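Local structure of alternansucrase (Leuconostoc mesenteroides, 6HVG) at residues A[204-215]-A[228-238]; A[370-378]-A[1357-1365]. The protein belongs to glycoside hydrolase family 70 and joins a calcium-bearing TIM-barrel-type core to repeats of the choline-binding and cell-wall-binding kind. All coordinates share one frame; numbering follows the deposited sequence.

Contact 1: A[204-215]-A[228-238]; sequences SNVDIVNGKAQG and VADSSGQTYYF
Val206 CG1 lies over one face of the Tyr236 ring as a CH-pi contact, 4.2 Å from the ring centroid and nearly along the ring normal, while Asp230 OD2 sits in plane at the edge of that ring. Phe238 is approached differently: the backbone N of Gly215 stands above one face, offset toward the rim, and Val206 CG1 meets the ring edge at CZ, 3.7 Å away. One methyl thus serves the face of one ring and the edge of the next. Val206 can do this because CG1 is anti to its backbone N (chi1 -176°), which leaves CG2 to touch Tyr236 CD1 at 3.7 Å and Asp230 CB. Ala213 CB adds to the apolar patch, reaching Tyr236 CE2 at 4.1 Å.

Strands 205-209 and 212-215 form a hairpin closed by a type II' turn at Val209-Lys212, and 228-238 holds a second hairpin. Strands 212-215 and 235-238 run at 85° to each other, consistent with the successive hairpins of a choline-binding-type beta-solenoid.

Beside the patch, the two ends of the buried Asn205 amide both reach Ser231, the second residue of the type I turn Asp230-Gly233. Asn205 ND2 donates to Ser231 OG at 2.7 Å, with the hydroxyl 32° out of the amide plane, and Asn205 OD1 receives a weak bond from Ser231 N at 2.8 Å. The turn is braced from within by Asp230, whose OD1 accepts Gln234 N at 3.1 Å from above the carboxylate plane. Ser231 OG also has a weak link to Tyr194 OH. The contact therefore divides its chemistry: aromatic and aliphatic packing joins the strands, whereas one amide, used as both donor and acceptor, holds the turn to the preceding hairpin through one bond and one weak bond.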
# COMPACT_ATOMS: atom_id res chain seq x y z
N SER A 204 36.98 -1.50 -3.59
CA SER A 204 38.04 -2.49 -3.50
C SER A 204 38.48 -3.03 -4.85
O SER A 204 37.67 -3.31 -5.72
CB SER A 204 37.59 -3.69 -2.67
OG SER A 204 37.36 -3.30 -1.33
N ASN A 205 39.78 -3.23 -4.99
CA ASN A 205 40.31 -3.89 -6.15
C ASN A 205 41.71 -4.43 -5.86
O ASN A 205 42.29 -4.18 -4.80
CB ASN A 205 40.36 -2.91 -7.34
CG ASN A 205 40.10 -3.59 -8.67
OD1 ASN A 205 39.94 -4.80 -8.76
ND2 ASN A 205 40.05 -2.80 -9.72
N VAL A 206 42.22 -5.17 -6.83
CA VAL A 206 43.56 -5.70 -6.81
C VAL A 206 44.33 -5.02 -7.92
O VAL A 206 43.89 -4.99 -9.06
CB VAL A 206 43.53 -7.21 -7.08
CG1 VAL A 206 44.91 -7.80 -6.95
CG2 VAL A 206 42.56 -7.88 -6.12
N ASP A 207 45.49 -4.46 -7.58
CA ASP A 207 46.37 -3.86 -8.55
C ASP A 207 47.62 -4.73 -8.62
O ASP A 207 48.12 -5.21 -7.60
CB ASP A 207 46.72 -2.44 -8.10
CG ASP A 207 47.22 -1.55 -9.24
OD1 ASP A 207 47.40 -2.03 -10.38
OD2 ASP A 207 47.44 -0.34 -8.99
N ILE A 208 48.14 -4.95 -9.83
CA ILE A 208 49.48 -5.52 -9.97
C ILE A 208 50.41 -4.33 -9.74
O ILE A 208 50.38 -3.36 -10.52
CB ILE A 208 49.74 -6.17 -11.35
CG1 ILE A 208 48.61 -7.13 -11.77
CG2 ILE A 208 51.05 -6.92 -11.34
CD1 ILE A 208 48.24 -8.20 -10.77
N VAL A 209 51.14 -4.36 -8.63
CA VAL A 209 52.05 -3.28 -8.25
C VAL A 209 53.44 -3.83 -8.38
O VAL A 209 53.74 -4.86 -7.81
CB VAL A 209 51.83 -2.79 -6.81
CG1 VAL A 209 52.60 -1.50 -6.56
CG2 VAL A 209 50.33 -2.59 -6.52
N ASN A 210 54.27 -3.14 -9.14
CA ASN A 210 55.53 -3.71 -9.53
C ASN A 210 55.23 -5.11 -10.01
O ASN A 210 54.32 -5.27 -10.82
CB ASN A 210 56.51 -3.62 -8.38
CG ASN A 210 56.79 -2.15 -7.98
OD1 ASN A 210 57.28 -1.36 -8.78
ND2 ASN A 210 56.47 -1.80 -6.73
N GLY A 211 55.89 -6.15 -9.53
CA GLY A 211 55.59 -7.49 -10.05
C GLY A 211 54.42 -8.27 -9.44
O GLY A 211 54.07 -9.35 -9.91
N LYS A 212 53.80 -7.74 -8.40
CA LYS A 212 52.97 -8.58 -7.56
C LYS A 212 51.62 -8.01 -7.29
O LYS A 212 51.43 -6.81 -7.25
CB LYS A 212 53.72 -8.84 -6.27
CG LYS A 212 54.90 -9.75 -6.51
CD LYS A 212 55.97 -9.62 -5.45
CE LYS A 212 57.11 -10.54 -5.81
NZ LYS A 212 58.24 -10.33 -4.88
N ALA A 213 50.67 -8.92 -7.10
CA ALA A 213 49.30 -8.55 -6.81
C ALA A 213 49.15 -8.15 -5.35
O ALA A 213 49.69 -8.80 -4.47
CB ALA A 213 48.34 -9.69 -7.13
N GLN A 214 48.41 -7.07 -5.12
CA GLN A 214 48.20 -6.53 -3.79
C GLN A 214 46.75 -6.04 -3.74
O GLN A 214 46.30 -5.32 -4.63
CB GLN A 214 49.22 -5.41 -3.47
CG GLN A 214 50.67 -5.91 -3.30
CD GLN A 214 51.71 -4.79 -3.08
OE1 GLN A 214 51.37 -3.62 -2.86
NE2 GLN A 214 52.98 -5.16 -3.13
N GLY A 215 46.01 -6.46 -2.71
CA GLY A 215 44.59 -6.11 -2.57
C GLY A 215 44.46 -4.74 -1.94
O GLY A 215 45.38 -4.30 -1.26
N VAL A 228 39.61 -10.49 -1.55
CA VAL A 228 39.17 -9.38 -2.41
C VAL A 228 38.84 -9.87 -3.81
O VAL A 228 39.54 -10.71 -4.38
CB VAL A 228 40.22 -8.27 -2.55
CG1 VAL A 228 39.57 -7.00 -3.08
CG2 VAL A 228 40.90 -8.00 -1.22
N ALA A 229 37.76 -9.32 -4.36
CA ALA A 229 37.40 -9.60 -5.74
C ALA A 229 37.88 -8.42 -6.54
O ALA A 229 37.70 -7.28 -6.10
CB ALA A 229 35.90 -9.77 -5.90
N ASP A 230 38.49 -8.69 -7.70
CA ASP A 230 38.95 -7.61 -8.58
C ASP A 230 37.85 -7.18 -9.57
O ASP A 230 36.73 -7.68 -9.53
CB ASP A 230 40.28 -7.96 -9.25
CG ASP A 230 40.14 -8.96 -10.40
OD1 ASP A 230 39.00 -9.27 -10.82
OD2 ASP A 230 41.19 -9.45 -10.88
N SER A 231 38.19 -6.22 -10.43
CA SER A 231 37.25 -5.68 -11.43
C SER A 231 36.61 -6.76 -12.30
O SER A 231 35.42 -6.71 -12.57
CB SER A 231 37.98 -4.66 -12.32
OG SER A 231 38.26 -3.46 -11.63
N SER A 232 37.40 -7.75 -12.73
CA SER A 232 36.93 -8.80 -13.64
C SER A 232 36.20 -9.96 -12.97
O SER A 232 35.96 -10.98 -13.61
CB SER A 232 38.12 -9.37 -14.42
OG SER A 232 38.94 -8.31 -14.88
N GLY A 233 35.85 -9.83 -11.69
CA GLY A 233 35.15 -10.89 -10.95
C GLY A 233 36.01 -12.07 -10.52
O GLY A 233 35.49 -13.14 -10.26
N GLN A 234 37.32 -11.87 -10.45
CA GLN A 234 38.23 -12.88 -9.91
C GLN A 234 38.53 -12.59 -8.42
O GLN A 234 38.50 -11.43 -7.98
CB GLN A 234 39.54 -12.90 -10.69
CG GLN A 234 39.43 -13.36 -12.15
CD GLN A 234 40.70 -13.05 -12.95
OE1 GLN A 234 41.29 -13.93 -13.58
NE2 GLN A 234 41.12 -11.80 -12.93
N THR A 235 38.84 -13.64 -7.67
CA THR A 235 39.04 -13.55 -6.23
C THR A 235 40.44 -14.02 -5.81
O THR A 235 40.91 -15.10 -6.20
CB THR A 235 38.00 -14.41 -5.49
OG1 THR A 235 36.69 -13.95 -5.80
CG2 THR A 235 38.20 -14.34 -4.00
N TYR A 236 41.07 -13.20 -4.96
CA TYR A 236 42.36 -13.51 -4.35
C TYR A 236 42.20 -13.61 -2.85
O TYR A 236 41.30 -12.99 -2.30
CB TYR A 236 43.36 -12.39 -4.60
CG TYR A 236 43.73 -12.17 -6.04
CD1 TYR A 236 42.88 -11.49 -6.89
CD2 TYR A 236 44.95 -12.59 -6.52
CE1 TYR A 236 43.22 -11.26 -8.20
CE2 TYR A 236 45.29 -12.38 -7.83
CZ TYR A 236 44.43 -11.70 -8.67
OH TYR A 236 44.80 -11.47 -9.97
N TYR A 237 43.10 -14.32 -2.17
CA TYR A 237 43.17 -14.17 -0.72
C TYR A 237 44.56 -13.74 -0.36
O TYR A 237 45.51 -14.46 -0.64
CB TYR A 237 42.83 -15.45 0.01
CG TYR A 237 42.79 -15.22 1.51
CD1 TYR A 237 41.69 -14.62 2.12
CD2 TYR A 237 43.86 -15.56 2.32
CE1 TYR A 237 41.65 -14.39 3.48
CE2 TYR A 237 43.83 -15.33 3.68
CZ TYR A 237 42.73 -14.74 4.26
OH TYR A 237 42.70 -14.51 5.61
N PHE A 238 44.66 -12.58 0.28
CA PHE A 238 45.95 -12.05 0.70
C PHE A 238 46.21 -12.37 2.16
O PHE A 238 45.33 -12.22 3.00
CB PHE A 238 45.98 -10.55 0.45
CG PHE A 238 45.74 -10.18 -0.98
CD1 PHE A 238 44.47 -9.78 -1.41
CD2 PHE A 238 46.77 -10.28 -1.92
CE1 PHE A 238 44.25 -9.46 -2.74
CE2 PHE A 238 46.54 -9.97 -3.24
CZ PHE A 238 45.28 -9.55 -3.66

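Contact 2: A[370-378]-A[1357-1365]; sequences GKTAIEYQF and YFMPNGVEL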
# COMPACT_ATOMS: atom_id res chain seq x y z
N GLY A 370 13.67 -47.47 2.51
CA GLY A 370 12.32 -47.99 2.35
C GLY A 370 11.70 -48.57 3.60
O GLY A 370 12.28 -49.45 4.23
N LYS A 371 10.52 -48.07 3.95
CA LYS A 371 9.72 -48.61 5.03
C LYS A 371 8.46 -49.21 4.41
O LYS A 371 7.93 -48.71 3.42
CB LYS A 371 9.28 -47.50 5.99
CG LYS A 371 10.33 -46.45 6.34
CD LYS A 371 9.68 -45.16 6.83
CE LYS A 371 10.68 -44.01 6.90
NZ LYS A 371 11.48 -44.03 8.17
N THR A 372 7.94 -50.25 5.03
CA THR A 372 6.73 -50.91 4.53
C THR A 372 5.44 -50.12 4.80
O THR A 372 4.42 -50.39 4.19
CB THR A 372 6.67 -52.34 5.07
OG1 THR A 372 5.61 -53.04 4.41
CG2 THR A 372 6.48 -52.38 6.58
N ALA A 373 5.52 -49.12 5.70
CA ALA A 373 4.39 -48.25 6.08
C ALA A 373 3.17 -49.04 6.54
O ALA A 373 2.03 -48.65 6.30
CB ALA A 373 4.00 -47.34 4.95
N ILE A 374 3.46 -50.16 7.21
CA ILE A 374 2.49 -51.02 7.85
C ILE A 374 2.34 -50.62 9.33
O ILE A 374 1.25 -50.65 9.88
CB ILE A 374 2.97 -52.49 7.75
CG1 ILE A 374 3.02 -52.95 6.29
CG2 ILE A 374 2.11 -53.43 8.58
CD1 ILE A 374 1.75 -52.75 5.51
N GLU A 375 3.46 -50.25 9.94
CA GLU A 375 3.46 -49.80 11.32
C GLU A 375 2.83 -48.43 11.48
O GLU A 375 3.21 -47.48 10.79
CB GLU A 375 4.88 -49.73 11.86
CG GLU A 375 5.51 -51.11 11.97
CD GLU A 375 6.83 -51.11 12.72
OE1 GLU A 375 7.03 -50.18 13.53
OE2 GLU A 375 7.64 -52.05 12.50
N TYR A 376 1.88 -48.33 12.40
CA TYR A 376 1.28 -47.04 12.70
C TYR A 376 2.32 -46.11 13.30
O TYR A 376 3.08 -46.52 14.12
CB TYR A 376 0.08 -47.20 13.61
CG TYR A 376 -1.09 -47.88 12.94
CD1 TYR A 376 -1.65 -47.37 11.75
CD2 TYR A 376 -1.68 -49.03 13.49
CE1 TYR A 376 -2.74 -48.00 11.15
CE2 TYR A 376 -2.75 -49.66 12.88
CZ TYR A 376 -3.30 -49.13 11.72
OH TYR A 376 -4.38 -49.75 11.12
N GLN A 377 2.36 -44.88 12.83
CA GLN A 377 3.32 -43.88 13.30
C GLN A 377 2.80 -43.00 14.41
O GLN A 377 3.56 -42.23 14.99
CB GLN A 377 3.75 -42.98 12.14
CG GLN A 377 4.41 -43.71 10.99
CD GLN A 377 5.65 -44.43 11.42
OE1 GLN A 377 6.66 -43.82 11.69
NE2 GLN A 377 5.57 -45.74 11.49
N PHE A 378 1.50 -43.10 14.69
CA PHE A 378 0.93 -42.38 15.84
C PHE A 378 1.37 -43.04 17.14
O PHE A 378 1.46 -44.25 17.21
CB PHE A 378 -0.59 -42.20 15.74
CG PHE A 378 -1.33 -43.44 15.44
CD1 PHE A 378 -1.62 -44.33 16.45
CD2 PHE A 378 -1.79 -43.70 14.14
CE1 PHE A 378 -2.32 -45.48 16.18
CE2 PHE A 378 -2.51 -44.84 13.87
CZ PHE A 378 -2.77 -45.74 14.89
N TYR A 1357 -3.06 -38.87 -1.13
CA TYR A 1357 -2.43 -40.18 -1.18
C TYR A 1357 -2.19 -40.70 0.26
O TYR A 1357 -1.28 -40.25 0.94
CB TYR A 1357 -1.10 -40.04 -1.90
CG TYR A 1357 -0.41 -41.33 -2.30
CD1 TYR A 1357 0.20 -42.13 -1.37
CD2 TYR A 1357 -0.29 -41.69 -3.64
CE1 TYR A 1357 0.87 -43.30 -1.75
CE2 TYR A 1357 0.39 -42.83 -4.02
CZ TYR A 1357 0.95 -43.64 -3.09
OH TYR A 1357 1.62 -44.77 -3.50
N PHE A 1358 -3.03 -41.62 0.73
CA PHE A 1358 -2.85 -42.18 2.08
C PHE A 1358 -2.17 -43.54 2.05
O PHE A 1358 -2.51 -44.38 1.24
CB PHE A 1358 -4.18 -42.30 2.82
CG PHE A 1358 -4.88 -41.00 2.96
CD1 PHE A 1358 -4.39 -40.06 3.84
CD2 PHE A 1358 -5.99 -40.70 2.21
CE1 PHE A 1358 -5.01 -38.83 4.01
CE2 PHE A 1358 -6.62 -39.47 2.36
CZ PHE A 1358 -6.12 -38.52 3.25
N MET A 1359 -1.22 -43.74 2.97
CA MET A 1359 -0.42 -44.96 2.97
C MET A 1359 -1.16 -46.08 3.71
O MET A 1359 -2.27 -45.88 4.18
CB MET A 1359 0.95 -44.66 3.55
CG MET A 1359 1.67 -43.53 2.81
SD MET A 1359 3.44 -43.56 3.12
CE MET A 1359 3.85 -41.89 3.58
N PRO A 1360 -0.60 -47.28 3.76
CA PRO A 1360 -1.35 -48.35 4.43
C PRO A 1360 -1.57 -48.06 5.93
O PRO A 1360 -2.53 -48.56 6.50
CB PRO A 1360 -0.47 -49.57 4.25
CG PRO A 1360 0.44 -49.26 3.12
CD PRO A 1360 0.63 -47.78 3.13
N ASN A 1361 -0.68 -47.27 6.53
CA ASN A 1361 -0.83 -46.84 7.91
C ASN A 1361 -1.55 -45.50 8.02
O ASN A 1361 -1.61 -44.90 9.09
CB ASN A 1361 0.52 -46.76 8.62
CG ASN A 1361 1.47 -45.81 7.96
OD1 ASN A 1361 1.10 -45.11 7.02
ND2 ASN A 1361 2.69 -45.79 8.42
N GLY A 1362 -2.09 -45.00 6.90
CA GLY A 1362 -2.99 -43.82 6.89
C GLY A 1362 -2.31 -42.48 6.84
O GLY A 1362 -2.98 -41.45 6.82
N VAL A 1363 -0.98 -42.49 6.80
CA VAL A 1363 -0.18 -41.28 6.71
C VAL A 1363 -0.41 -40.66 5.33
O VAL A 1363 -0.37 -41.33 4.30
CB VAL A 1363 1.32 -41.59 6.86
CG1 VAL A 1363 2.16 -40.34 6.64
CG2 VAL A 1363 1.63 -42.17 8.23
N GLU A 1364 -0.63 -39.35 5.33
CA GLU A 1364 -0.80 -38.59 4.09
C GLU A 1364 0.57 -38.23 3.51
O GLU A 1364 1.47 -37.79 4.25
CB GLU A 1364 -1.73 -37.39 4.38
CG GLU A 1364 -1.48 -36.07 3.69
CD GLU A 1364 -2.51 -35.02 4.11
OE1 GLU A 1364 -3.64 -35.39 4.49
OE2 GLU A 1364 -2.20 -33.80 4.05
N LEU A 1365 0.75 -38.49 2.22
CA LEU A 1365 1.99 -38.12 1.51
C LEU A 1365 1.95 -36.63 1.21
O LEU A 1365 0.91 -36.11 0.79
CB LEU A 1365 2.15 -38.91 0.22
CG LEU A 1365 3.41 -38.70 -0.63
CD1 LEU A 1365 4.66 -39.20 0.08
CD2 LEU A 1365 3.27 -39.40 -1.96
O HOH W 1 0.11 -43.92 11.03
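Asn1361 holds CG between its backbone N and carbonyl carbon (chi1 60°), a torsion that points the amide at Glu375, while Gln377 bends at chi2 (-60°) to bring its own amide back to the same carbonyl. Asn1361 is the third residue of a type I beta turn, Met1359-Gly1362, in the loop between strands 1354-1357 and 1368-1371 in the C-terminal part of the chain, which carries putative cell-wall-binding repeats; its partner 370-378 leaves the edge strand 370-371 of a three-stranded antiparallel sheet.

The two amides reach Glu375 O from opposite faces of its carbonyl plane. Asn1361 ND2 donates to Glu375 O at 3.0 Å along a nearly straight N-H line of 172°, and Gln377 NE2 donates to the same Glu375 O at 3.0 Å from well above the plane. A double grip of this kind fixes the orientation of the Glu375 peptide. Asn1361 OD1 stays within its own loop and takes a weak bond from Val1363 N, and Gln377 CG packs against Asn1361 ND2 at 3.7 Å.

Next to the amides Ala373 CB rests on Pro1360 CD at 3.9 Å and faces Met1359 SD at 4.2 Å. Ile374 crosses the proline at about a right angle, its CD1 touching Pro1360 CB. Phe360 of strand 360-363 also touches Ala373 and Pro1360. The Tyr376 ring presents its edge to Asn1361 O, which lies 3.6 Å from CD1. Asn1361 O also accepts a hydrogen bond of 2.8 Å from a water, whose oxygen accepts from Gln377 N at 3.0 Å.

In the fold
Contact 1 closes before contact 2 opens along the chain, and the two do not touch: their centres are 58 Å apart and their nearest atoms about 41 Å. They share no strand or sheet, and their centres lie 45 and 46 Å from the centre of the chain. Contact 1 is local, joining consecutive hairpins 205-209/212-216 and 226-229/235-238, consistent with a solenoid step. Contact 2 spans 978 intervening residues, which include the parallel eight-stranded sheet, and brings the end of the N-terminal repeats against the loop between strands 1354-1357 and 1368-1371. It thus unites parts of the chain from before and after that sheet, as expected for the U-shaped course of family 70 proteins.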